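HTPA Reductase (Selaginella moellendorffii, PDB 5U5N) probably catalyses the NAD(P)H-dependent reduction of 4-hydroxytetrahydrodipicolinate to tetrahydrodipicolinate in the diaminopimelate pathway of lysine biosynthesis. Local coordinates at residues Glu193-Pro198 with Met202-Val207. Numbering follows the deposited sequence.
Sequences ELVRDP and MTRMGV
A strand-turn-helix at the margin of the C-terminal mixed sheet folds back on itself here, bringing Glu193 and Val195 of the edge strand 193-195 against Arg204 and Met205, which follow the short helix 198-203. Asp197 is the N-cap of that helix, and its OD1 accepts a bond from Lys199 N. The first turn is closed by Met202 N, which donates to Pro198 O at 2.9 Å with an N-H...O angle of 161°. Met202 CB and CG lie beside the same oxygen, while the end of the side chain leads away; the Met202 side chain also touches Glu209 and Leu212. Gly206, with positive phi, carries the chain out of the helix.

The Arg204 side chain runs extended back toward the strand, its CG anti to the backbone N (chi1 164°). Arg204 NH1 forms a salt bridge with Glu193 OE2 at 3.1 Å. The acid oxygen is met from above the carboxylate plane, and the carboxylate and guanidinium planes stand 59° apart. The pair is thus neither coplanar nor a two-pronged bridge; Arg204 NH2 to Glu193 OE1 is 3.6 Å. Arg204 NH1 also pairs with Glu200 of the helix. Val195 CG2 approaches Arg204 NH1 obliquely at 3.6 Å. On its other branch, Val195 CG1 touches Met205 CG at 3.9 Å. The bend of Met205 at chi2 brings Met205 SD to 4.1 Å from Val195 CG2. Met205 also packs on Thr159, Phe217 and Thr219, and so covers part of the sheet.

The contact therefore pairs a small apolar patch against the sheet with an exposed ionic link. Arg204 NH1 is shared by two carboxylates; its charge would probably keep both glutamates ionised and offset their mutual repulsion, but the single, out-of-plane bond to Glu193 suggests a modest, solvent-accessible tie.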
# COMPACT_ATOMS: atom_id res chain seq x y z
N GLU A 193 -4.26 5.26 -19.73
CA GLU A 193 -3.39 5.49 -20.89
C GLU A 193 -2.68 4.17 -21.21
O GLU A 193 -1.71 3.77 -20.54
CB GLU A 193 -2.38 6.58 -20.58
CG GLU A 193 -1.60 7.10 -21.76
CD GLU A 193 -0.78 8.35 -21.41
OE1 GLU A 193 -0.82 8.91 -20.27
OE2 GLU A 193 -0.07 8.80 -22.31
N LEU A 194 -3.20 3.45 -22.21
CA LEU A 194 -2.57 2.23 -22.69
C LEU A 194 -1.33 2.61 -23.51
O LEU A 194 -1.42 3.29 -24.50
CB LEU A 194 -3.54 1.42 -23.56
CG LEU A 194 -4.92 1.09 -22.98
CD1 LEU A 194 -5.69 0.20 -23.94
CD2 LEU A 194 -4.87 0.46 -21.60
N VAL A 195 -0.18 2.17 -23.06
CA VAL A 195 1.07 2.34 -23.78
C VAL A 195 1.29 1.07 -24.59
O VAL A 195 1.44 -0.01 -24.02
CB VAL A 195 2.24 2.55 -22.79
CG1 VAL A 195 3.55 2.64 -23.53
CG2 VAL A 195 2.01 3.82 -21.99
N ARG A 196 1.28 1.20 -25.91
CA ARG A 196 1.40 0.04 -26.81
C ARG A 196 2.52 0.16 -27.87
O ARG A 196 2.90 -0.86 -28.46
CB ARG A 196 0.03 -0.27 -27.46
CG ARG A 196 -1.09 -0.55 -26.44
CD ARG A 196 -0.88 -1.89 -25.74
NE ARG A 196 -1.90 -2.31 -24.76
CZ ARG A 196 -1.88 -2.06 -23.45
NH1 ARG A 196 -0.93 -1.31 -22.88
NH2 ARG A 196 -2.85 -2.52 -22.66
N ASP A 197 3.06 1.36 -28.08
CA ASP A 197 4.26 1.55 -28.92
C ASP A 197 5.50 0.97 -28.22
O ASP A 197 5.81 1.40 -27.11
CB ASP A 197 4.46 3.05 -29.17
CG ASP A 197 5.69 3.38 -30.03
OD1 ASP A 197 6.32 2.48 -30.65
OD2 ASP A 197 6.03 4.58 -30.10
N PRO A 198 6.23 0.02 -28.86
CA PRO A 198 7.43 -0.55 -28.22
C PRO A 198 8.51 0.48 -27.87
O PRO A 198 9.10 0.38 -26.78
CB PRO A 198 7.98 -1.54 -29.25
CG PRO A 198 6.83 -1.85 -30.16
CD PRO A 198 5.98 -0.62 -30.17
N MET A 202 9.66 0.81 -23.97
CA MET A 202 11.04 0.77 -23.49
C MET A 202 11.48 2.10 -22.88
O MET A 202 11.85 2.12 -21.72
CB MET A 202 11.99 0.41 -24.62
CG MET A 202 11.82 -1.01 -25.13
SD MET A 202 13.00 -1.49 -26.39
CE MET A 202 14.55 -0.90 -25.69
N THR A 203 11.44 3.17 -23.65
CA THR A 203 12.02 4.46 -23.28
C THR A 203 11.28 5.15 -22.12
O THR A 203 11.88 5.93 -21.38
CB THR A 203 12.03 5.49 -24.45
OG1 THR A 203 12.34 4.89 -25.72
CG2 THR A 203 13.02 6.65 -24.18
N ARG A 204 9.99 4.88 -21.97
CA ARG A 204 9.15 5.59 -21.01
C ARG A 204 8.65 4.69 -19.89
O ARG A 204 8.59 5.14 -18.76
CB ARG A 204 7.98 6.28 -21.70
CG ARG A 204 6.87 6.71 -20.74
CD ARG A 204 5.52 6.94 -21.39
NE ARG A 204 4.67 7.74 -20.51
CZ ARG A 204 3.35 7.93 -20.63
NH1 ARG A 204 2.64 7.38 -21.61
NH2 ARG A 204 2.74 8.70 -19.73
N MET A 205 8.26 3.46 -20.19
CA MET A 205 7.83 2.55 -19.13
C MET A 205 8.98 1.72 -18.55
O MET A 205 8.83 1.14 -17.50
CB MET A 205 6.71 1.63 -19.62
CG MET A 205 5.48 2.37 -20.12
SD MET A 205 4.62 3.29 -18.83
CE MET A 205 3.78 1.96 -17.98
N GLY A 206 10.12 1.66 -19.23
CA GLY A 206 11.26 0.87 -18.77
C GLY A 206 11.19 -0.63 -19.08
O GLY A 206 11.94 -1.40 -18.49
N VAL A 207 10.32 -1.03 -20.01
CA VAL A 207 10.15 -2.45 -20.30
C VAL A 207 11.40 -2.92 -21.03
O VAL A 207 11.80 -2.27 -22.00
CB VAL A 207 8.90 -2.72 -21.17
CG1 VAL A 207 8.81 -4.22 -21.56
CG2 VAL A 207 7.63 -2.30 -20.44